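CdnC (Chryseobacterium gregarium DSM 19109, PDB 7MGV) probably acts as an ATP-grasp ligase that uses ATP to install omega-ester macrocycles in the core peptide of a graspetide precursor. Local coordinates at residues Lys23-Thr28 with Phe125-Ser130; Arg176-His181 with Asp211-Leu216; Glu288-Tyr293 with Gly298-Ile303. All coordinates share one frame; numbering follows the deposited sequence.

In the fold
The three contacts lie in different parts of the ligase and touch one another nowhere. Interaction 1 joins strand and helix in the pre-ATP-grasp domain, while interaction 2 packs against one, and interaction 3 contributes a strand to the other, of the two sheets between which ADP is bound. Interaction 3 is the one that reaches the nucleotide: Ile303 packs on the adenine. In interaction 2 the side chain of Ile178 stays about 12 Å from ADP. The centres of interactions 1 and 2 are 45 Å apart, on opposite sides of the chain's centre, yet both regions meet the second subunit. Interaction 3 lies 23 Å from interaction 1 and 30 Å from interaction 2, centre to centre.

Interaction 1: residues Lys23-Thr28 with Phe125-Ser130; sequences KILIIT and FGFLES
The carbonyl O of Phe127, the residue whose ring packs on Leu25, accepts a bond from Ser130 OG at 2.6 Å. The hydroxyl approaches at a C=O...O angle of 118°, tilted 20° out of the carbonyl plane, as suits a short serine side chain that folds back on the preceding helical turn. The same OG is gripped by Lys153 of the second subunit and, weakly, by Glu149 of that subunit, so the helix end is tied to the dimer partner.

Toward the strand the helix offers two apolar side chains, Phe127 and Leu128. Phe127 projects toward the strand with CG trans to its amide N (chi1 163°), and its CE2 lies 4.1 Å from Leu25 CD2; the methyl meets the ring obliquely, the two side chains coming from opposite directions. The CB bond of the next residue, Leu128, does not aim at the strand, but CG stands beside the backbone N and the extended chain brings CD2 to 3.8 Å from both Ile27 CD1 and CG1, lying against that end of the isoleucine. Leu25 and Ile27 alternate with residues facing the other side of the strand, so both point to the helix. Branched Ile27 suits the strand. Ile51, Val92 and Pro139 extend this core, which is characteristic of a parallel beta-sheet covered by helices, here in the pre-ATP-grasp domain.

Interaction 2: residues Arg176-His181 with Asp211-Leu216; sequences RFIVKH and DKLEEL
Ile178 carries the contact from a helical turn that opens with Arg176, whose CB bond is directed away from 211-216 and whose guanidinium forms a salt bridge with Glu172 one turn earlier. Phe177 turns to another flank of the helix. It packs on Val184 and Phe226, and one face of its ring is overlaid by His181 CD2, 3.3 Å above the plane and displaced toward the rim.

Ile178 is directed toward the facing segment. Its CG1 lies opposite the carbonyl carbon (chi1 -67°) and the chain runs on nearly extended, which carries CD1 to two adjacent leucine methyls. It is 3.9 Å from Leu213 CD1 and 4.0 Å from Leu216 CD2. The two leucines are met differently: Leu213 slides alongside the isoleucine in the opposite sense, so that its CD1 also lies 4.2 Å from Ile178 CG2, whereas Leu216 reaches Ile178 tip to tip. Leu213, in the turn with helical backbone angles, and Leu216, just after it, both direct their CB toward the helix, which lets both serve one beta-branched side chain.

Farther along, Lys180 lays its CG over a face of the His181 ring, and His181 NE2 is hydrogen-bonded to Gln69 of the second subunit. Leu216 also packs on Phe226 and on an aromatic side chain of the bound peptide. Methyl groups alone meet across the two segments and no charged side chain takes part, so the union rests on burial of apolar surface and on shape.

Interaction 3: residues Glu288-Tyr293 with Gly298-Ile303; sequences ELLDVY and GAIDMI. With ADP (adenosine-5'-diphosphate), chain F.
Ile300 meets both Leu289 and Leu290, and its side chain can be traced outward from the strand. CB, directed at the helix, is the branch point and is still 5.4 Å from Leu289 CD2. CG1 is the first atom to touch, 4.2 Å from Leu289 CD2. The terminal CD1 bends away from a fully extended course, chi2 97°, and ends 4.1 Å from Leu290 CD1, the two side chains crossing at a slant. One isoleucine thus engages successive helix residues with successive atoms, while its beta-branching suits the strand.

The other methyl of Leu290, CD2, comes within 4.0 Å of Gly298 N. Glycine presents bare backbone here, and the leucine branch lies directly against it, where helix and strand are closest: the CA atoms of Leu290 and Gly298 are 7.2 Å apart.

Strand alternation sends Ile303 to the other side of the sheet. Its CD1 lies over a face of the adenine of ADP, 3.8 Å from both C4 and N3, an apolar contact fitting for a flat base. Ile230 and Lys232 also touch this isoleucine, and the nucleotide is hydrogen-bonded by Lys187, Gln227 and Glu235, among others. The sheet therefore has a core on one side and the nucleotide on the other.

The axes of 288-293 and 298-303 make an angle of 130° between their N-to-C directions and approach to 10.5 Å; a connection of only a few residues links the two. Strand 297-304 runs antiparallel between strands 234-241 and 310-316, whose Val240 and Phe312 flank Ile300, while helix 148-158 packs on Leu289 through Ile154 and Ile158.

Interaction 1: residues Lys23-Thr28 with Phe125-Ser130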
loop_
_atom_site.group_PDB
_atom_site.type_symbol
_atom_site.label_atom_id
_atom_site.label_comp_id
_atom_site.label_asym_id
_atom_site.label_seq_id
_atom_site.Cartn_x
_atom_site.Cartn_y
_atom_site.Cartn_z
ATOM N N LYS A 23 5.131 8.768 -25.730
ATOM C CA LYS A 23 4.000 7.947 -25.322
ATOM C C LYS A 23 3.698 8.153 -23.844
ATOM O O LYS A 23 4.608 8.180 -23.010
ATOM C CB LYS A 23 4.276 6.468 -25.600
ATOM C CG LYS A 23 4.344 6.128 -27.079
ATOM C CD LYS A 23 4.513 4.636 -27.297
ATOM C CE LYS A 23 5.909 4.179 -26.914
ATOM N NZ LYS A 23 6.103 2.728 -27.179
ATOM N N ILE A 24 2.413 8.293 -23.528
ATOM C CA ILE A 24 1.948 8.557 -22.170
ATOM C C ILE A 24 0.922 7.490 -21.811
ATOM O O ILE A 24 -0.167 7.450 -22.396
ATOM C CB ILE A 24 1.348 9.961 -22.026
ATOM C CG1 ILE A 24 2.417 11.024 -22.284
ATOM C CG2 ILE A 24 0.725 10.135 -20.646
ATOM C CD1 ILE A 24 1.921 12.439 -22.125
ATOM N N LEU A 25 1.265 6.632 -20.854
ATOM C CA LEU A 25 0.349 5.601 -20.389
ATOM C C LEU A 25 -0.634 6.190 -19.385
ATOM O O LEU A 25 -0.235 6.897 -18.454
ATOM C CB LEU A 25 1.124 4.447 -19.758
ATOM C CG LEU A 25 0.295 3.233 -19.335
ATOM C CD1 LEU A 25 -0.241 2.492 -20.551
ATOM C CD2 LEU A 25 1.117 2.306 -18.453
ATOM N N ILE A 26 -1.919 5.904 -19.575
ATOM C CA ILE A 26 -2.974 6.361 -18.679
ATOM C C ILE A 26 -3.767 5.151 -18.211
ATOM O O ILE A 26 -4.271 4.377 -19.035
ATOM C CB ILE A 26 -3.898 7.389 -19.357
ATOM C CG1 ILE A 26 -3.120 8.659 -19.711
ATOM C CG2 ILE A 26 -5.076 7.717 -18.452
ATOM C CD1 ILE A 26 -3.991 9.778 -20.238
ATOM N N ILE A 27 -3.879 4.991 -16.896
ATOM C CA ILE A 27 -4.628 3.899 -16.288
ATOM C C ILE A 27 -5.994 4.429 -15.870
ATOM O O ILE A 27 -6.085 5.390 -15.096
ATOM C CB ILE A 27 -3.877 3.305 -15.085
ATOM C CG1 ILE A 27 -2.407 3.067 -15.435
ATOM C CG2 ILE A 27 -4.543 2.017 -14.625
ATOM C CD1 ILE A 27 -2.185 1.955 -16.434
ATOM N N THR A 28 -7.050 3.802 -16.373
ATOM C CA THR A 28 -8.421 4.203 -16.070
ATOM C C THR A 28 -9.294 2.949 -16.067
ATOM O O THR A 28 -8.789 1.826 -16.011
ATOM C CB THR A 28 -8.925 5.248 -17.081
ATOM O OG1 THR A 28 -8.415 4.942 -18.385
ATOM C CG2 THR A 28 -8.499 6.650 -16.679
ATOM N N PHE A 125 -0.378 -4.131 -10.090
ATOM C CA PHE A 125 0.212 -3.113 -9.228
ATOM C C PHE A 125 1.734 -3.184 -9.245
ATOM O O PHE A 125 2.402 -2.153 -9.132
ATOM C CB PHE A 125 -0.308 -3.263 -7.797
ATOM C CG PHE A 125 -1.718 -2.772 -7.602
ATOM C CD1 PHE A 125 -2.473 -2.321 -8.674
ATOM C CD2 PHE A 125 -2.290 -2.763 -6.340
ATOM C CE1 PHE A 125 -3.768 -1.874 -8.490
ATOM C CE2 PHE A 125 -3.585 -2.316 -6.148
ATOM C CZ PHE A 125 -4.325 -1.871 -7.226
ATOM N N GLY A 126 2.301 -4.382 -9.408
ATOM C CA GLY A 126 3.745 -4.498 -9.478
ATOM C C GLY A 126 4.305 -3.910 -10.755
ATOM O O GLY A 126 5.353 -3.257 -10.739
ATOM N N PHE A 127 3.624 -4.140 -11.881
ATOM C CA PHE A 127 4.006 -3.449 -13.108
ATOM C C PHE A 127 3.950 -1.939 -12.913
ATOM O O PHE A 127 4.893 -1.222 -13.264
ATOM C CB PHE A 127 3.106 -3.863 -14.269
ATOM C CG PHE A 127 3.170 -2.917 -15.436
ATOM C CD1 PHE A 127 4.361 -2.718 -16.117
ATOM C CD2 PHE A 127 2.049 -2.209 -15.837
ATOM C CE1 PHE A 127 4.431 -1.841 -17.182
ATOM C CE2 PHE A 127 2.113 -1.329 -16.904
ATOM C CZ PHE A 127 3.306 -1.146 -17.577
ATOM N N LEU A 128 2.848 -1.441 -12.344
ATOM C CA LEU A 128 2.696 0.003 -12.169
ATOM C C LEU A 128 3.778 0.574 -11.257
ATOM O O LEU A 128 4.235 1.706 -11.459
ATOM C CB LEU A 128 1.303 0.322 -11.627
ATOM C CG LEU A 128 0.159 0.044 -12.607
ATOM C CD1 LEU A 128 -1.191 0.323 -11.969
ATOM C CD2 LEU A 128 0.334 0.863 -13.876
ATOM N N GLU A 129 4.200 -0.190 -10.248
ATOM C CA GLU A 129 5.313 0.242 -9.406
ATOM C C GLU A 129 6.625 0.240 -10.182
ATOM O O GLU A 129 7.441 1.159 -10.036
ATOM C CB GLU A 129 5.429 -0.663 -8.179
ATOM C CG GLU A 129 4.460 -0.340 -7.061
ATOM C CD GLU A 129 4.829 0.926 -6.319
ATOM O OE1 GLU A 129 6.034 1.250 -6.244
ATOM O OE2 GLU A 129 3.910 1.599 -5.811
ATOM N N SER A 130 6.842 -0.785 -11.011
ATOM C CA SER A 130 8.124 -0.969 -11.685
ATOM C C SER A 130 8.437 0.133 -12.688
ATOM O O SER A 130 9.606 0.305 -13.048
ATOM C CB SER A 130 8.149 -2.325 -12.390
ATOM O OG SER A 130 7.261 -2.337 -13.493
#

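Interaction 2: residues Arg176-His181 with Asp211-Leu216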
loop_
_atom_site.group_PDB
_atom_site.type_symbol
_atom_site.label_atom_id
_atom_site.label_comp_id
_atom_site.label_asym_id
_atom_site.label_seq_id
_atom_site.Cartn_x
_atom_site.Cartn_y
_atom_site.Cartn_z
ATOM N N ARG A 176 -14.514 11.440 26.984
ATOM C CA ARG A 176 -13.775 12.574 27.525
ATOM C C ARG A 176 -13.559 13.641 26.457
ATOM O O ARG A 176 -13.774 14.834 26.701
ATOM C CB ARG A 176 -12.443 12.085 28.096
ATOM C CG ARG A 176 -11.420 13.167 28.378
ATOM C CD ARG A 176 -10.144 12.562 28.951
ATOM N NE ARG A 176 -10.345 12.038 30.299
ATOM C CZ ARG A 176 -10.555 10.756 30.584
ATOM N NH1 ARG A 176 -10.594 9.852 29.614
ATOM N NH2 ARG A 176 -10.730 10.377 31.842
ATOM N N PHE A 177 -13.160 13.220 25.254
ATOM C CA PHE A 177 -12.955 14.163 24.157
ATOM C C PHE A 177 -14.243 14.905 23.813
ATOM O O PHE A 177 -14.231 16.124 23.594
ATOM C CB PHE A 177 -12.416 13.410 22.937
ATOM C CG PHE A 177 -12.154 14.279 21.742
ATOM C CD1 PHE A 177 -13.136 14.484 20.783
ATOM C CD2 PHE A 177 -10.917 14.875 21.563
ATOM C CE1 PHE A 177 -12.892 15.279 19.679
ATOM C CE2 PHE A 177 -10.666 15.669 20.459
ATOM C CZ PHE A 177 -11.656 15.870 19.516
ATOM N N ILE A 178 -15.367 14.185 23.774
ATOM C CA ILE A 178 -16.635 14.791 23.380
ATOM C C ILE A 178 -17.112 15.779 24.436
ATOM O O ILE A 178 -17.559 16.884 24.110
ATOM C CB ILE A 178 -17.689 13.703 23.104
ATOM C CG1 ILE A 178 -17.301 12.883 21.872
ATOM C CG2 ILE A 178 -19.057 14.329 22.900
ATOM C CD1 ILE A 178 -17.931 11.508 21.831
ATOM N N VAL A 179 -17.031 15.408 25.717
ATOM C CA VAL A 179 -17.454 16.342 26.759
ATOM C C VAL A 179 -16.500 17.525 26.838
ATOM O O VAL A 179 -16.900 18.622 27.249
ATOM C CB VAL A 179 -17.599 15.639 28.125
ATOM C CG1 VAL A 179 -18.482 14.408 28.007
ATOM C CG2 VAL A 179 -16.237 15.278 28.703
ATOM N N LYS A 180 -15.239 17.342 26.439
ATOM C CA LYS A 180 -14.313 18.468 26.441
ATOM C C LYS A 180 -14.647 19.454 25.327
ATOM O O LYS A 180 -14.769 20.659 25.568
ATOM C CB LYS A 180 -12.876 17.964 26.311
ATOM C CG LYS A 180 -11.824 19.059 26.354
ATOM C CD LYS A 180 -10.432 18.489 26.128
ATOM C CE LYS A 180 -9.419 19.587 25.838
ATOM N NZ LYS A 180 -9.171 20.451 27.024
ATOM N N HIS A 181 -14.824 18.963 24.101
ATOM C CA HIS A 181 -14.986 19.871 22.972
ATOM C C HIS A 181 -16.441 20.213 22.671
ATOM O O HIS A 181 -16.694 21.198 21.967
ATOM C CB HIS A 181 -14.294 19.282 21.743
ATOM C CG HIS A 181 -12.820 19.096 21.931
ATOM N ND1 HIS A 181 -11.907 20.100 21.692
ATOM C CD2 HIS A 181 -12.104 18.034 22.372
ATOM C CE1 HIS A 181 -10.691 19.660 21.961
ATOM N NE2 HIS A 181 -10.783 18.409 22.375
ATOM N N ASP A 211 -28.142 11.171 22.056
ATOM C CA ASP A 211 -28.636 9.849 21.687
ATOM C C ASP A 211 -27.497 8.935 21.247
ATOM O O ASP A 211 -27.431 7.774 21.667
ATOM C CB ASP A 211 -29.688 9.966 20.583
ATOM C CG ASP A 211 -30.761 8.898 20.686
ATOM O OD1 ASP A 211 -30.937 8.141 19.705
ATOM O OD2 ASP A 211 -31.425 8.817 21.735
ATOM N N LYS A 212 -26.584 9.441 20.414
ATOM C CA LYS A 212 -25.451 8.627 19.985
ATOM C C LYS A 212 -24.457 8.402 21.116
ATOM O O LYS A 212 -23.727 7.405 21.106
ATOM C CB LYS A 212 -24.760 9.277 18.787
ATOM C CG LYS A 212 -25.713 9.737 17.699
ATOM C CD LYS A 212 -25.157 9.479 16.314
ATOM C CE LYS A 212 -25.996 10.167 15.252
ATOM N NZ LYS A 212 -27.451 9.914 15.446
ATOM N N LEU A 213 -24.413 9.313 22.092
ATOM C CA LEU A 213 -23.528 9.143 23.240
ATOM C C LEU A 213 -23.863 7.894 24.044
ATOM O O LEU A 213 -23.019 7.420 24.815
ATOM C CB LEU A 213 -23.596 10.378 24.142
ATOM C CG LEU A 213 -22.322 10.749 24.901
ATOM C CD1 LEU A 213 -21.155 10.903 23.941
ATOM C CD2 LEU A 213 -22.529 12.026 25.703
ATOM N N GLU A 214 -25.074 7.354 23.887
ATOM C CA GLU A 214 -25.428 6.114 24.567
ATOM C C GLU A 214 -24.674 4.928 23.980
ATOM O O GLU A 214 -24.233 4.037 24.716
ATOM C CB GLU A 214 -26.937 5.884 24.481
ATOM C CG GLU A 214 -27.563 5.363 25.763
ATOM C CD GLU A 214 -27.722 6.443 26.814
ATOM O OE1 GLU A 214 -28.687 7.231 26.718
ATOM O OE2 GLU A 214 -26.883 6.506 27.737
ATOM N N GLU A 215 -24.510 4.902 22.657
ATOM C CA GLU A 215 -23.871 3.795 21.959
ATOM C C GLU A 215 -22.352 3.916 21.905
ATOM O O GLU A 215 -21.725 3.286 21.046
ATOM C CB GLU A 215 -24.433 3.679 20.539
ATOM C CG GLU A 215 -25.943 3.514 20.477
ATOM C CD GLU A 215 -26.412 2.194 21.060
ATOM O OE1 GLU A 215 -27.379 2.201 21.851
ATOM O OE2 GLU A 215 -25.815 1.148 20.724
ATOM N N LEU A 216 -21.747 4.702 22.799
ATOM C CA LEU A 216 -20.302 4.897 22.749
ATOM C C LEU A 216 -19.543 3.642 23.158
ATOM O O LEU A 216 -18.387 3.462 22.756
ATOM C CB LEU A 216 -19.900 6.070 23.641
ATOM C CG LEU A 216 -18.713 6.905 23.157
ATOM C CD1 LEU A 216 -18.800 7.156 21.659
ATOM C CD2 LEU A 216 -18.644 8.216 23.916
#

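Interaction 3: residues Glu288-Tyr293 with Gly298-Ile303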
loop_
_atom_site.group_PDB
_atom_site.type_symbol
_atom_site.label_atom_id
_atom_site.label_comp_id
_atom_site.label_asym_id
_atom_site.label_seq_id
_atom_site.Cartn_x
_atom_site.Cartn_y
_atom_site.Cartn_z
ATOM N N GLU A 288 3.655 23.297 -0.134
ATOM C CA GLU A 288 4.594 22.617 0.752
ATOM C C GLU A 288 4.098 21.232 1.149
ATOM O O GLU A 288 4.907 20.316 1.323
ATOM C CB GLU A 288 4.849 23.463 1.997
ATOM C CG GLU A 288 5.936 22.912 2.899
ATOM C CD GLU A 288 6.371 23.905 3.956
ATOM O OE1 GLU A 288 7.090 23.501 4.893
ATOM O OE2 GLU A 288 5.991 25.090 3.849
ATOM N N LEU A 289 2.785 21.061 1.312
ATOM C CA LEU A 289 2.237 19.737 1.593
ATOM C C LEU A 289 2.516 18.785 0.438
ATOM O O LEU A 289 2.984 17.653 0.640
ATOM C CB LEU A 289 0.736 19.843 1.862
ATOM C CG LEU A 289 -0.050 18.546 2.069
ATOM C CD1 LEU A 289 0.359 17.865 3.366
ATOM C CD2 LEU A 289 -1.544 18.825 2.055
ATOM N N LEU A 290 2.249 19.240 -0.789
ATOM C CA LEU A 290 2.568 18.405 -1.945
ATOM C C LEU A 290 4.069 18.155 -2.061
ATOM O O LEU A 290 4.485 17.097 -2.546
ATOM C CB LEU A 290 2.026 19.033 -3.227
ATOM C CG LEU A 290 0.565 18.678 -3.513
ATOM C CD1 LEU A 290 -0.367 19.777 -3.018
ATOM C CD2 LEU A 290 0.346 18.396 -4.989
ATOM N N ASP A 291 4.892 19.111 -1.620
ATOM C CA ASP A 291 6.337 18.908 -1.624
ATOM C C ASP A 291 6.748 17.834 -0.625
ATOM O O ASP A 291 7.599 16.989 -0.925
ATOM C CB ASP A 291 7.053 20.222 -1.309
ATOM C CG ASP A 291 7.030 21.195 -2.471
ATOM O OD1 ASP A 291 6.669 20.779 -3.593
ATOM O OD2 ASP A 291 7.371 22.379 -2.261
ATOM N N VAL A 292 6.161 17.866 0.573
ATOM C CA VAL A 292 6.478 16.870 1.593
ATOM C C VAL A 292 6.087 15.481 1.113
ATOM O O VAL A 292 6.837 14.512 1.291
ATOM C CB VAL A 292 5.789 17.224 2.924
ATOM C CG1 VAL A 292 5.865 16.052 3.891
ATOM C CG2 VAL A 292 6.418 18.467 3.538
ATOM N N TYR A 293 4.914 15.358 0.488
ATOM C CA TYR A 293 4.512 14.057 -0.035
ATOM C C TYR A 293 5.255 13.678 -1.311
ATOM O O TYR A 293 5.309 12.489 -1.646
ATOM C CB TYR A 293 3.004 14.033 -0.291
ATOM C CG TYR A 293 2.197 13.666 0.930
ATOM C CD1 TYR A 293 2.232 12.378 1.449
ATOM C CD2 TYR A 293 1.404 14.609 1.572
ATOM C CE1 TYR A 293 1.497 12.038 2.566
ATOM C CE2 TYR A 293 0.665 14.278 2.690
ATOM C CZ TYR A 293 0.716 12.992 3.183
ATOM O OH TYR A 293 -0.018 12.656 4.296
ATOM N N GLY A 298 -3.091 16.640 -6.125
ATOM C CA GLY A 298 -3.731 16.620 -4.824
ATOM C C GLY A 298 -5.090 17.274 -4.860
ATOM O O GLY A 298 -5.321 18.223 -5.613
ATOM N N ALA A 299 -6.002 16.754 -4.039
ATOM C CA ALA A 299 -7.322 17.344 -3.836
ATOM C C ALA A 299 -7.502 17.575 -2.341
ATOM O O ALA A 299 -7.753 16.627 -1.589
ATOM C CB ALA A 299 -8.426 16.451 -4.397
ATOM N N ILE A 300 -7.375 18.828 -1.915
ATOM C CA ILE A 300 -7.398 19.197 -0.505
ATOM C C ILE A 300 -8.765 19.763 -0.155
ATOM O O ILE A 300 -9.347 20.541 -0.925
ATOM C CB ILE A 300 -6.281 20.212 -0.183
ATOM C CG1 ILE A 300 -4.903 19.577 -0.384
ATOM C CG2 ILE A 300 -6.416 20.742 1.239
ATOM C CD1 ILE A 300 -4.274 19.882 -1.724
ATOM N N ASP A 301 -9.283 19.372 1.007
ATOM C CA ASP A 301 -10.524 19.907 1.548
ATOM C C ASP A 301 -10.208 20.832 2.716
ATOM O O ASP A 301 -9.385 20.499 3.577
ATOM C CB ASP A 301 -11.457 18.782 2.000
ATOM C CG ASP A 301 -11.936 17.924 0.846
ATOM O OD1 ASP A 301 -12.346 16.768 1.087
ATOM O OD2 ASP A 301 -11.897 18.406 -0.304
ATOM N N MET A 302 -10.858 21.993 2.744
ATOM C CA MET A 302 -10.646 22.949 3.820
ATOM C C MET A 302 -11.976 23.549 4.250
ATOM O O MET A 302 -12.947 23.583 3.491
ATOM C CB MET A 302 -9.671 24.065 3.409
ATOM C CG MET A 302 -8.266 23.583 3.080
ATOM S SD MET A 302 -7.049 24.915 3.077
ATOM C CE MET A 302 -6.718 25.082 4.828
ATOM N N ILE A 303 -12.002 24.033 5.488
ATOM C CA ILE A 303 -13.155 24.738 6.036
ATOM C C ILE A 303 -12.679 26.069 6.599
ATOM O O ILE A 303 -11.708 26.111 7.361
ATOM C CB ILE A 303 -13.872 23.916 7.127
ATOM C CG1 ILE A 303 -14.392 22.598 6.553
ATOM C CG2 ILE A 303 -15.016 24.718 7.732
ATOM C CD1 ILE A 303 -15.013 21.685 7.591
HETATM P PB ADP F . -19.611 13.811 1.105
HETATM O O1B ADP F . -18.158 14.094 1.409
HETATM O O2B ADP F . -19.841 12.542 0.321
HETATM O O3B ADP F . -20.389 15.013 0.624
HETATM P PA ADP F . -19.280 13.038 3.757
HETATM O O1A ADP F . -18.213 12.104 3.235
HETATM O O2A ADP F . -20.129 12.658 4.946
HETATM O O3A ADP F . -20.240 13.506 2.554
HETATM O "O5'" ADP F . -18.581 14.449 4.065
HETATM C "C5'" ADP F . -18.116 14.776 5.365
HETATM C "C4'" ADP F . -18.554 16.206 5.644
HETATM O "O4'" ADP F . -18.296 16.533 7.008
HETATM C "C3'" ADP F . -17.814 17.207 4.772
HETATM O "O3'" ADP F . -18.744 17.887 3.924
HETATM C "C2'" ADP F . -17.184 18.195 5.730
HETATM O "O2'" ADP F . -17.538 19.531 5.365
HETATM C "C1'" ADP F . -17.750 17.846 7.096
HETATM N N9 ADP F . -16.674 17.859 8.110
HETATM C C8 ADP F . -15.583 17.068 8.118
HETATM N N7 ADP F . -14.794 17.340 9.187
HETATM C C5 ADP F . -15.388 18.329 9.882
HETATM C C6 ADP F . -15.093 19.093 11.114
HETATM N N6 ADP F . -13.973 18.848 11.837
HETATM N N1 ADP F . -15.980 20.043 11.489
HETATM C C2 ADP F . -17.097 20.298 10.781
HETATM N N3 ADP F . -17.428 19.644 9.655
HETATM C C4 ADP F . -16.625 18.669 9.165
#